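Local coordinates for benzoylformate decarboxylase (PDB 4Q9D), which belongs to the thiamine pyrophosphate enzyme family and forms a four-chain assembly, each subunit combining N- and C-terminal TPP-binding domains with a Rossmann-like central domain, at residues Glu222-Leu227 and Thr326-Pro332; Arg426-Ala430 and Pro453-Val457; Thr21-Gly25 and Met56-Phe60; Met255-Glu261 and Tyr280-Gly286. All coordinates share one frame; numbering follows the deposited sequence.

How the interactions relate
Interactions 2 and 3 are the buried pair, their centres about 18 Å apart but in different TPP-binding domains; helix 408-421 touches side chains of both. Interaction 2 is strand on strand, held by backbone hydrogen bonds, whereas interaction 3 sets a helix on a strand through aromatic and aliphatic contacts, with no hydrogen bond between its segments. Interactions 1 and 4 are only partly buried and tie together parts of the central domain region, about 30 Å apart between centres. There polar grips appear beside the greasy ones: a lysine at a helix end in interaction 1, and backbone bonds, waters and an N-cap in interaction 4, which also reaches a second subunit.

Interaction 1: residues Glu222-Leu227 and Thr326-Pro332; sequences EFAEKL and TELIDTP
K226, F223 and L227, on the last two turns of helix 217-227, pack against T326 and I329 at the end of helix 318-328, a partly buried helix-end contact in the layer covering the central domain's sheet. K226 reaches furthest. With CG anti to the backbone N (chi1 -175°) and the rest of the chain extended, it runs alongside I329 in the opposite direction, CG lying 3.9 Å from I329 CD1. Its tip, K226 NZ, donates to T326 O at 2.8 Å, tilted 23° from the carbonyl plane, and weakly to I329 O at 3.0 Å. I329 is the first residue to leave helical geometry, so the ammonium group sits at a helix C-terminus, where its positive charge probably suits the helix dipole. The parallel sheet of this Rossmann-like domain lies beneath: F223 also touches L205 and L227 touches P203, both of strand 203-207. I329 CD1 fits between the F223 and L227 side chains, 3.8 Å from F223 CE1 and 4.1 Å from L227 CB. T326 OG1 lies 3.4 Å from F223 CB while its hydroxyl bonds to L322 O of its own helix. Further along, the P332 ring presses on the backbone carbonyls of K226 and L227, and L227 O also accepts from R335.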
loop_
_atom_site.group_PDB
_atom_site.type_symbol
_atom_site.label_atom_id
_atom_site.label_comp_id
_atom_site.label_asym_id
_atom_site.label_seq_id
_atom_site.Cartn_x
_atom_site.Cartn_y
_atom_site.Cartn_z
ATOM N N GLU B 222 24.751 -3.982 36.366
ATOM C CA GLU B 222 24.467 -3.415 37.675
ATOM C C GLU B 222 23.076 -3.817 38.174
ATOM O O GLU B 222 22.899 -4.209 39.335
ATOM C CB GLU B 222 24.618 -1.888 37.632
ATOM C CG GLU B 222 24.449 -1.236 39.003
ATOM C CD GLU B 222 24.497 0.284 38.944
ATOM O OE1 GLU B 222 24.271 0.854 37.853
ATOM O OE2 GLU B 222 24.754 0.906 39.992
ATOM N N PHE B 223 22.082 -3.752 37.296
ATOM C CA PHE B 223 20.754 -4.217 37.677
ATOM C C PHE B 223 20.730 -5.721 37.955
ATOM O O PHE B 223 20.129 -6.179 38.922
ATOM C CB PHE B 223 19.701 -3.869 36.616
ATOM C CG PHE B 223 18.319 -4.351 36.978
ATOM C CD1 PHE B 223 17.586 -3.717 37.969
ATOM C CD2 PHE B 223 17.765 -5.440 36.340
ATOM C CE1 PHE B 223 16.316 -4.168 38.314
ATOM C CE2 PHE B 223 16.505 -5.876 36.662
ATOM C CZ PHE B 223 15.782 -5.247 37.667
ATOM N N ALA B 224 21.354 -6.495 37.080
ATOM C CA ALA B 224 21.291 -7.942 37.203
ATOM C C ALA B 224 21.948 -8.368 38.519
ATOM O O ALA B 224 21.460 -9.273 39.201
ATOM C CB ALA B 224 21.993 -8.612 36.018
ATOM N N GLU B 225 23.046 -7.702 38.875
ATOM C CA GLU B 225 23.774 -8.055 40.108
ATOM C C GLU B 225 22.997 -7.708 41.387
ATOM O O GLU B 225 22.953 -8.498 42.318
ATOM C CB GLU B 225 25.171 -7.436 40.117
ATOM C CG GLU B 225 26.116 -8.140 39.132
ATOM C CD GLU B 225 27.508 -7.540 39.161
ATOM O OE1 GLU B 225 27.669 -6.535 39.874
ATOM O OE2 GLU B 225 28.423 -8.054 38.463
ATOM N N LYS B 226 22.337 -6.556 41.408
ATOM C CA LYS B 226 21.432 -6.257 42.507
ATOM C C LYS B 226 20.275 -7.235 42.613
ATOM O O LYS B 226 19.937 -7.694 43.700
ATOM C CB LYS B 226 20.887 -4.844 42.411
ATOM C CG LYS B 226 20.035 -4.475 43.623
ATOM C CD LYS B 226 19.837 -2.965 43.650
ATOM C CE LYS B 226 18.989 -2.526 44.855
ATOM N NZ LYS B 226 18.918 -1.048 44.916
ATOM N N LEU B 227 19.628 -7.529 41.498
ATOM C CA LEU B 227 18.482 -8.429 41.556
ATOM C C LEU B 227 18.888 -9.864 41.959
ATOM O O LEU B 227 18.150 -10.543 42.663
ATOM C CB LEU B 227 17.751 -8.439 40.223
ATOM C CG LEU B 227 16.548 -9.371 40.138
ATOM C CD1 LEU B 227 15.508 -8.968 41.169
ATOM C CD2 LEU B 227 15.961 -9.376 38.714
ATOM N N THR B 326 17.337 -0.264 39.011
ATOM C CA THR B 326 18.355 -0.489 40.021
ATOM C C THR B 326 18.066 0.351 41.271
ATOM O O THR B 326 17.998 -0.172 42.381
ATOM C CB THR B 326 19.737 -0.136 39.482
ATOM O OG1 THR B 326 20.034 -0.994 38.378
ATOM C CG2 THR B 326 20.784 -0.331 40.567
ATOM N N GLU B 327 17.871 1.651 41.078
ATOM C CA GLU B 327 17.503 2.523 42.184
ATOM C C GLU B 327 16.196 2.145 42.841
ATOM O O GLU B 327 16.092 2.265 44.047
ATOM C CB GLU B 327 17.478 3.984 41.747
ATOM C CG GLU B 327 18.856 4.459 41.368
ATOM C CD GLU B 327 18.849 5.782 40.627
ATOM O OE1 GLU B 327 17.747 6.285 40.313
ATOM O OE2 GLU B 327 19.951 6.321 40.355
ATOM N N LEU B 328 15.211 1.658 42.081
ATOM C CA LEU B 328 13.886 1.407 42.663
ATOM C C LEU B 328 13.745 0.088 43.407
ATOM O O LEU B 328 13.001 0.018 44.376
ATOM C CB LEU B 328 12.766 1.499 41.616
ATOM C CG LEU B 328 12.540 2.827 40.885
ATOM C CD1 LEU B 328 11.710 2.577 39.629
ATOM C CD2 LEU B 328 11.813 3.794 41.778
ATOM N N ILE B 329 14.414 -0.974 42.952
ATOM C CA ILE B 329 14.202 -2.260 43.602
ATOM C C ILE B 329 14.947 -2.397 44.960
ATOM O O ILE B 329 15.999 -1.785 45.190
ATOM C CB ILE B 329 14.529 -3.484 42.686
ATOM C CG1 ILE B 329 16.019 -3.564 42.400
ATOM C CG2 ILE B 329 13.717 -3.451 41.374
ATOM C CD1 ILE B 329 16.471 -4.980 42.053
ATOM N N ASP B 330 14.377 -3.214 45.841
ATOM C CA ASP B 330 15.023 -3.607 47.083
ATOM C C ASP B 330 16.174 -4.545 46.786
ATOM O O ASP B 330 16.126 -5.314 45.825
ATOM C CB ASP B 330 14.020 -4.360 47.954
ATOM C CG ASP B 330 12.895 -3.486 48.409
ATOM O OD1 ASP B 330 13.145 -2.261 48.538
ATOM O OD2 ASP B 330 11.774 -4.014 48.632
ATOM N N THR B 331 17.203 -4.499 47.620
ATOM C CA THR B 331 18.195 -5.570 47.649
ATOM C C THR B 331 17.499 -6.825 48.189
ATOM O O THR B 331 16.877 -6.797 49.259
ATOM C CB THR B 331 19.391 -5.178 48.524
ATOM O OG1 THR B 331 20.030 -4.028 47.953
ATOM C CG2 THR B 331 20.385 -6.302 48.592
ATOM N N PRO B 332 17.526 -7.915 47.410
ATOM C CA PRO B 332 16.793 -9.111 47.836
ATOM C C PRO B 332 17.433 -9.657 49.103
ATOM O O PRO B 332 18.648 -9.501 49.291
ATOM C CB PRO B 332 17.012 -10.097 46.680
ATOM C CG PRO B 332 17.454 -9.245 45.512
ATOM C CD PRO B 332 18.223 -8.110 46.130
#

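Interaction 2: residues Arg426-Ala430 and Pro453-Val457; sequences RTVVA and PIVFV
V428 and A430 of strand 428-433 pair with V455 and V457 of strand 454-460 and with P453 just before it in a parallel ladder, the strand axes 4.8 Å apart and 13° off parallel. Toward 453-457, V428 and A430 make all the hydrogen bonds of the first strand. V428 N donates to P453 O at 3.0 Å, and V428 O accepts from V455 N at 2.9 Å. A430 repeats the pattern, its N giving to V455 O at 3.0 Å and its O taking V457 N at 2.7 Å. The N-H...O angles run from 167° to 176°, so all four bonds are nearly straight. Weaker CA-H...O contacts fill in between them, I454 CA standing 3.3 Å from V428 O.

The side chains sort onto two faces. On one, V428 meets I454, and the methyl A430 CB comes to 4.0 Å from F456 CD1, while I454 CG2 sits over one face of the F456 ring, toward its rim; helix 408-421 covers V428 and I454. On the other, T427 CG2 meets V455 CG2 at 4.1 Å under helix 506-518. R426 turns away to a salt bridge with D419.

These are the two middle strands of the six-stranded sheet of the C-terminal TPP-binding domain, joined by a crossover through helices 434-439 and 443-449. Their outer edges pair as well, with A373 and V375 on one side and T523 on the other. The backbone is thus bonded at both edges and wrapped in hydrocarbon, which fixes the register of two strands whose ends lead into D434 and N461, ligands of the magnesium ion.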
loop_
_atom_site.group_PDB
_atom_site.type_symbol
_atom_site.label_atom_id
_atom_site.label_comp_id
_atom_site.label_asym_id
_atom_site.label_seq_id
_atom_site.Cartn_x
_atom_site.Cartn_y
_atom_site.Cartn_z
ATOM N N ARG B 426 40.486 -2.894 16.252
ATOM C CA ARG B 426 40.204 -4.272 16.629
ATOM C C ARG B 426 39.975 -5.039 15.365
ATOM O O ARG B 426 39.859 -4.453 14.263
ATOM C CB ARG B 426 38.980 -4.367 17.547
ATOM C CG ARG B 426 37.657 -4.139 16.830
ATOM C CD ARG B 426 36.454 -4.297 17.754
ATOM N NE ARG B 426 35.273 -3.781 17.083
ATOM C CZ ARG B 426 34.055 -3.751 17.609
ATOM N NH1 ARG B 426 33.834 -4.199 18.837
ATOM N NH2 ARG B 426 33.052 -3.270 16.896
ATOM N N THR B 427 39.931 -6.351 15.522
ATOM C CA THR B 427 39.719 -7.230 14.401
ATOM C C THR B 427 38.280 -7.721 14.430
ATOM O O THR B 427 37.670 -7.869 15.494
ATOM C CB THR B 427 40.737 -8.407 14.381
ATOM O OG1 THR B 427 42.057 -7.879 14.232
ATOM C CG2 THR B 427 40.483 -9.344 13.191
ATOM N N VAL B 428 37.732 -7.912 13.238
ATOM C CA VAL B 428 36.427 -8.533 13.087
ATOM C C VAL B 428 36.640 -9.960 12.617
ATOM O O VAL B 428 37.309 -10.208 11.598
ATOM C CB VAL B 428 35.536 -7.787 12.064
ATOM C CG1 VAL B 428 34.207 -8.569 11.848
ATOM C CG2 VAL B 428 35.252 -6.392 12.558
ATOM N N VAL B 429 36.087 -10.894 13.376
ATOM C CA VAL B 429 36.137 -12.304 13.017
ATOM C C VAL B 429 34.714 -12.741 12.675
ATOM O O VAL B 429 33.808 -12.674 13.503
ATOM C CB VAL B 429 36.679 -13.148 14.182
ATOM C CG1 VAL B 429 36.610 -14.669 13.841
ATOM C CG2 VAL B 429 38.102 -12.683 14.530
ATOM N N ALA B 430 34.526 -13.175 11.441
ATOM C CA ALA B 430 33.214 -13.532 10.950
ATOM C C ALA B 430 33.227 -15.011 10.653
ATOM O O ALA B 430 34.020 -15.474 9.837
ATOM C CB ALA B 430 32.869 -12.705 9.656
ATOM N N PRO B 453 40.612 -5.022 8.556
ATOM C CA PRO B 453 41.070 -6.159 9.369
ATOM C C PRO B 453 39.901 -7.081 9.671
ATOM O O PRO B 453 39.354 -7.109 10.787
ATOM C CB PRO B 453 41.595 -5.500 10.657
ATOM C CG PRO B 453 40.695 -4.268 10.804
ATOM C CD PRO B 453 40.423 -3.794 9.360
ATOM N N ILE B 454 39.540 -7.867 8.664
ATOM C CA ILE B 454 38.480 -8.829 8.812
ATOM C C ILE B 454 39.000 -10.211 8.450
ATOM O O ILE B 454 39.613 -10.408 7.397
ATOM C CB ILE B 454 37.283 -8.510 7.902
ATOM C CG1 ILE B 454 36.803 -7.063 8.107
ATOM C CG2 ILE B 454 36.154 -9.522 8.159
ATOM C CD1 ILE B 454 35.739 -6.680 7.091
ATOM N N VAL B 455 38.742 -11.169 9.327
ATOM C CA VAL B 455 39.077 -12.556 9.040
ATOM C C VAL B 455 37.774 -13.300 8.848
ATOM O O VAL B 455 37.006 -13.470 9.798
ATOM C CB VAL B 455 39.881 -13.210 10.203
ATOM C CG1 VAL B 455 40.238 -14.638 9.838
ATOM C CG2 VAL B 455 41.142 -12.385 10.518
ATOM N N PHE B 456 37.502 -13.707 7.614
ATOM C CA PHE B 456 36.285 -14.454 7.299
ATOM C C PHE B 456 36.641 -15.937 7.438
ATOM O O PHE B 456 37.478 -16.450 6.687
ATOM C CB PHE B 456 35.836 -14.182 5.838
ATOM C CG PHE B 456 35.454 -12.737 5.562
ATOM C CD1 PHE B 456 34.196 -12.247 5.919
ATOM C CD2 PHE B 456 36.352 -11.875 4.958
ATOM C CE1 PHE B 456 33.830 -10.907 5.658
ATOM C CE2 PHE B 456 36.000 -10.521 4.692
ATOM C CZ PHE B 456 34.742 -10.046 5.059
ATOM N N VAL B 457 36.013 -16.621 8.379
ATOM C CA VAL B 457 36.243 -18.041 8.551
ATOM C C VAL B 457 35.036 -18.770 8.002
ATOM O O VAL B 457 33.947 -18.728 8.575
ATOM C CB VAL B 457 36.419 -18.407 10.022
ATOM C CG1 VAL B 457 36.563 -19.942 10.175
ATOM C CG2 VAL B 457 37.585 -17.673 10.607
#

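Interaction 3: residues Thr21-Gly25 and Met56-Phe60; sequences TTVFG and MADGF
F24, on strand 22-25, pushes its ring into helix 50-64 among M56, A57 and F60, the helix segment running at 149° to the strand. The aromatic pair comes first. F24 CZ stands over one face of the F60 ring, 3.3 Å from F60 CG, with the ring planes at 58° and the centroids 5.1 Å apart, an oblique pairing. F60 reaches back toward the strand because its CG is anti to the backbone N (chi1 -173°).

A CH-pi contact covers a face of F24: A57 CA lies over the ring centre, 3.9 Å from the centroid, and the methyl A57 CB approaches F24 CD1 to 3.7 Å. M56 adds a Met-aromatic contact at the ring's edge, SD 5.3 Å from the centroid, while its CG packs at 4.0 Å from F24 CE2. Past the far end of F60, T22 OG1 is 3.9 Å from F60 CZ.

Strand 22-25 lies inside the parallel sheet of the N-terminal TPP-binding domain, between strands 43-46 and 68-72, and L417 of helix 408-421 touches both phenyl rings. With no hydrogen bond between the two segments, this contact probably rests on shape and dispersion, with A57 on a face of F24, M56 SD at its edge and F60 against CZ.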
loop_
_atom_site.group_PDB
_atom_site.type_symbol
_atom_site.label_atom_id
_atom_site.label_comp_id
_atom_site.label_asym_id
_atom_site.label_seq_id
_atom_site.Cartn_x
_atom_site.Cartn_y
_atom_site.Cartn_z
ATOM N N THR B 21 28.300 11.731 6.580
ATOM C CA THR B 21 29.369 12.029 5.618
ATOM C C THR B 21 29.923 10.787 4.939
ATOM O O THR B 21 30.923 10.839 4.211
ATOM C CB THR B 21 30.521 12.813 6.282
ATOM O OG1 THR B 21 30.962 12.104 7.440
ATOM C CG2 THR B 21 30.019 14.212 6.707
ATOM N N THR B 22 29.253 9.665 5.144
ATOM C CA THR B 22 29.639 8.453 4.436
ATOM C C THR B 22 28.428 7.901 3.698
ATOM O O THR B 22 27.365 7.724 4.287
ATOM C CB THR B 22 30.173 7.392 5.401
ATOM O OG1 THR B 22 31.240 7.955 6.187
ATOM C CG2 THR B 22 30.665 6.153 4.630
ATOM N N VAL B 23 28.594 7.630 2.408
ATOM C CA VAL B 23 27.495 7.132 1.595
ATOM C C VAL B 23 27.838 5.737 1.113
ATOM O O VAL B 23 28.897 5.533 0.526
ATOM C CB VAL B 23 27.261 8.053 0.352
ATOM C CG1 VAL B 23 26.187 7.467 -0.589
ATOM C CG2 VAL B 23 26.908 9.475 0.780
ATOM N N PHE B 24 26.943 4.785 1.353
ATOM C CA PHE B 24 27.114 3.419 0.869
ATOM C C PHE B 24 26.212 3.253 -0.323
ATOM O O PHE B 24 25.043 3.627 -0.284
ATOM C CB PHE B 24 26.714 2.410 1.955
ATOM C CG PHE B 24 27.582 2.492 3.168
ATOM C CD1 PHE B 24 27.363 3.470 4.113
ATOM C CD2 PHE B 24 28.657 1.620 3.330
ATOM C CE1 PHE B 24 28.191 3.586 5.244
ATOM C CE2 PHE B 24 29.487 1.727 4.433
ATOM C CZ PHE B 24 29.263 2.719 5.390
ATOM N N GLY B 25 26.736 2.710 -1.403
ATOM C CA GLY B 25 25.848 2.471 -2.501
ATOM C C GLY B 25 26.512 1.865 -3.702
ATOM O O GLY B 25 27.651 1.413 -3.669
ATOM N N MET B 56 25.987 -3.418 4.558
ATOM C CA MET B 56 27.240 -2.780 4.959
ATOM C C MET B 56 26.928 -1.508 5.755
ATOM O O MET B 56 27.534 -1.249 6.798
ATOM C CB MET B 56 28.061 -2.430 3.710
ATOM C CG MET B 56 29.546 -2.260 3.922
ATOM S SD MET B 56 30.373 -1.962 2.335
ATOM C CE MET B 56 30.056 -3.547 1.536
ATOM N N ALA B 57 25.965 -0.723 5.273
ATOM C CA ALA B 57 25.583 0.506 5.960
ATOM C C ALA B 57 25.024 0.151 7.309
ATOM O O ALA B 57 25.272 0.855 8.289
ATOM C CB ALA B 57 24.531 1.302 5.142
ATOM N N ASP B 58 24.259 -0.942 7.354
ATOM C CA ASP B 58 23.657 -1.431 8.601
ATOM C C ASP B 58 24.788 -1.702 9.618
ATOM O O ASP B 58 24.784 -1.178 10.736
ATOM C CB ASP B 58 22.864 -2.715 8.294
ATOM C CG ASP B 58 22.034 -3.222 9.462
ATOM O OD1 ASP B 58 22.045 -2.631 10.574
ATOM O OD2 ASP B 58 21.310 -4.237 9.244
ATOM N N GLY B 59 25.785 -2.482 9.219
ATOM C CA GLY B 59 26.906 -2.761 10.115
ATOM C C GLY B 59 27.668 -1.506 10.538
ATOM O O GLY B 59 28.054 -1.365 11.703
ATOM N N PHE B 60 27.858 -0.581 9.594
ATOM C CA PHE B 60 28.509 0.694 9.869
ATOM C C PHE B 60 27.760 1.482 10.917
ATOM O O PHE B 60 28.356 1.959 11.908
ATOM C CB PHE B 60 28.628 1.526 8.571
ATOM C CG PHE B 60 29.458 2.817 8.715
ATOM C CD1 PHE B 60 30.853 2.784 8.619
ATOM C CD2 PHE B 60 28.837 4.059 8.894
ATOM C CE1 PHE B 60 31.613 3.965 8.709
ATOM C CE2 PHE B 60 29.587 5.255 8.974
ATOM C CZ PHE B 60 30.969 5.205 8.886
#

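Interaction 4: residues Met255-Glu261 and Tyr280-Gly286; sequences MTIAGVE and YYPYVPG
I257 and Y280 meet through their first torsions: each turns its gamma carbon anti to its own carbonyl carbon (chi1 -64° for I257, -60° for Y280), and this sets I257 CG1 over the middle of the tyrosine ring, 3.6 Å from its centroid, a CH-pi contact. In T256 the hydroxyl stands between backbone N and carbonyl carbon (chi1 68°), from where OG1 accepts G259 N at 2.9 Å as the N-cap of helix 257-264.

Across the contact A258 N donates to V284 O at 3.1 Å, and water 2 bridges the segments, accepting from I257 N and V284 N and donating to P282 O. Y280 OH donates to water 1, which donates in turn to I257 O. All this belongs to the Rossmann-like central domain, where the loop between strands 269-273 and 294-299 curls round the start of the helix. Ahead of the cap, M255 O takes Y281 N at 2.9 Å.

Apolar and sulfur contacts accompany these bonds. M255 SD rests 3.7 Å from P282 CD and at the edge of the Y281 ring, a Met-aromatic contact; I257 CD1 comes to 3.8 Å from Y283 CE1. A258 CB meets V284 CG1 at 3.5 Å. At G286, E261 OE1 lies 3.5 Å from G286 CA and accepts a bond from E287 N. The end of Y281 reaches a second subunit, its OH bonded to S29 of that subunit and its ring edge-to-face with Y112 there.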
loop_
_atom_site.group_PDB
_atom_site.type_symbol
_atom_site.label_atom_id
_atom_site.label_comp_id
_atom_site.label_asym_id
_atom_site.label_seq_id
_atom_site.Cartn_x
_atom_site.Cartn_y
_atom_site.Cartn_z
ATOM N N MET B 255 14.070 -21.568 21.597
ATOM C CA MET B 255 13.466 -20.856 20.483
ATOM C C MET B 255 12.094 -21.384 20.112
ATOM O O MET B 255 11.602 -21.099 19.024
ATOM C CB MET B 255 14.397 -20.871 19.265
ATOM C CG MET B 255 14.743 -22.254 18.705
ATOM S SD MET B 255 15.793 -22.121 17.215
ATOM C CE MET B 255 17.272 -21.429 17.925
ATOM N N THR B 256 11.474 -22.151 21.007
ATOM C CA THR B 256 10.110 -22.631 20.762
ATOM C C THR B 256 9.192 -22.256 21.929
ATOM O O THR B 256 9.655 -21.970 23.042
ATOM C CB THR B 256 10.049 -24.162 20.619
ATOM O OG1 THR B 256 10.356 -24.744 21.893
ATOM C CG2 THR B 256 11.056 -24.665 19.578
ATOM N N ILE B 257 7.891 -22.279 21.677
ATOM C CA ILE B 257 6.904 -22.025 22.726
ATOM C C ILE B 257 7.042 -23.056 23.870
ATOM O O ILE B 257 7.198 -22.680 25.039
ATOM C CB ILE B 257 5.466 -22.029 22.154
ATOM C CG1 ILE B 257 5.261 -20.876 21.145
ATOM C CG2 ILE B 257 4.432 -21.898 23.289
ATOM C CD1 ILE B 257 4.001 -21.057 20.292
ATOM N N ALA B 258 7.038 -24.347 23.527
ATOM C CA ALA B 258 7.152 -25.405 24.548
ATOM C C ALA B 258 8.461 -25.285 25.316
ATOM O O ALA B 258 8.509 -25.504 26.532
ATOM C CB ALA B 258 7.034 -26.809 23.901
ATOM N N GLY B 259 9.534 -24.935 24.618
ATOM C CA GLY B 259 10.838 -24.842 25.268
ATOM C C GLY B 259 10.952 -23.688 26.262
ATOM O O GLY B 259 11.455 -23.840 27.378
ATOM N N VAL B 260 10.499 -22.515 25.843
ATOM C CA VAL B 260 10.448 -21.363 26.739
ATOM C C VAL B 260 9.504 -21.601 27.917
ATOM O O VAL B 260 9.836 -21.258 29.057
ATOM C CB VAL B 260 10.077 -20.068 25.998
ATOM C CG1 VAL B 260 9.827 -18.929 26.987
ATOM C CG2 VAL B 260 11.182 -19.686 25.004
ATOM N N GLU B 261 8.337 -22.193 27.641
ATOM C CA GLU B 261 7.405 -22.561 28.707
ATOM C C GLU B 261 8.104 -23.365 29.819
ATOM O O GLU B 261 8.011 -23.022 30.996
ATOM C CB GLU B 261 6.209 -23.365 28.171
ATOM C CG GLU B 261 5.294 -23.850 29.334
ATOM C CD GLU B 261 4.099 -24.715 28.909
ATOM O OE1 GLU B 261 3.997 -25.133 27.736
ATOM O OE2 GLU B 261 3.241 -24.974 29.777
ATOM N N TYR B 280 10.469 -16.660 18.796
ATOM C CA TYR B 280 10.274 -18.073 18.481
ATOM C C TYR B 280 10.564 -18.301 17.011
ATOM O O TYR B 280 10.305 -17.435 16.203
ATOM C CB TYR B 280 8.816 -18.482 18.694
ATOM C CG TYR B 280 8.255 -18.302 20.106
ATOM C CD1 TYR B 280 8.769 -19.015 21.202
ATOM C CD2 TYR B 280 7.168 -17.479 20.316
ATOM C CE1 TYR B 280 8.225 -18.851 22.477
ATOM C CE2 TYR B 280 6.601 -17.323 21.569
ATOM C CZ TYR B 280 7.127 -18.020 22.645
ATOM O OH TYR B 280 6.524 -17.871 23.867
ATOM N N TYR B 281 11.126 -19.473 16.714
ATOM C CA TYR B 281 11.478 -19.887 15.359
ATOM C C TYR B 281 10.614 -21.074 14.938
ATOM O O TYR B 281 9.502 -20.883 14.447
ATOM C CB TYR B 281 12.960 -20.255 15.276
ATOM C CG TYR B 281 13.500 -20.313 13.864
ATOM C CD1 TYR B 281 12.686 -20.033 12.775
ATOM C CD2 TYR B 281 14.826 -20.647 13.622
ATOM C CE1 TYR B 281 13.176 -20.084 11.484
ATOM C CE2 TYR B 281 15.325 -20.701 12.334
ATOM C CZ TYR B 281 14.495 -20.419 11.270
ATOM O OH TYR B 281 14.988 -20.471 9.986
ATOM N N PRO B 282 11.107 -22.298 15.130
ATOM C CA PRO B 282 10.264 -23.469 14.819
ATOM C C PRO B 282 9.070 -23.565 15.760
ATOM O O PRO B 282 9.093 -23.011 16.873
ATOM C CB PRO B 282 11.195 -24.661 15.040
ATOM C CG PRO B 282 12.276 -24.160 15.986
ATOM C CD PRO B 282 12.352 -22.662 15.843
ATOM N N TYR B 283 8.014 -24.225 15.294
ATOM C CA TYR B 283 6.791 -24.342 16.072
ATOM C C TYR B 283 6.779 -25.640 16.888
ATOM O O TYR B 283 6.779 -26.706 16.309
ATOM C CB TYR B 283 5.576 -24.329 15.154
ATOM C CG TYR B 283 4.305 -24.397 15.939
ATOM C CD1 TYR B 283 3.981 -23.379 16.818
ATOM C CD2 TYR B 283 3.431 -25.492 15.828
ATOM C CE1 TYR B 283 2.813 -23.403 17.554
ATOM C CE2 TYR B 283 2.255 -25.530 16.566
ATOM C CZ TYR B 283 1.955 -24.469 17.434
ATOM O OH TYR B 283 0.809 -24.470 18.197
ATOM N N VAL B 284 6.788 -25.530 18.218
ATOM C CA VAL B 284 6.528 -26.666 19.095
ATOM C C VAL B 284 5.498 -26.180 20.088
ATOM O O VAL B 284 5.777 -25.271 20.867
ATOM C CB VAL B 284 7.785 -27.155 19.842
ATOM C CG1 VAL B 284 7.437 -28.375 20.767
ATOM C CG2 VAL B 284 8.888 -27.543 18.839
ATOM N N PRO B 285 4.292 -26.776 20.048
ATOM C CA PRO B 285 3.149 -26.230 20.781
ATOM C C PRO B 285 3.315 -26.288 22.298
ATOM O O PRO B 285 3.939 -27.207 22.840
ATOM C CB PRO B 285 1.949 -27.063 20.287
ATOM C CG PRO B 285 2.525 -28.292 19.680
ATOM C CD PRO B 285 3.938 -27.949 19.216
ATOM N N GLY B 286 2.770 -25.273 22.959
ATOM C CA GLY B 286 2.790 -25.160 24.410
ATOM C C GLY B 286 1.974 -23.947 24.841
ATOM O O GLY B 286 1.179 -23.420 24.062
HETATM O O HOH W 1 6.795 -19.848 25.659
HETATM O O HOH W 2 7.352 -22.407 18.827
#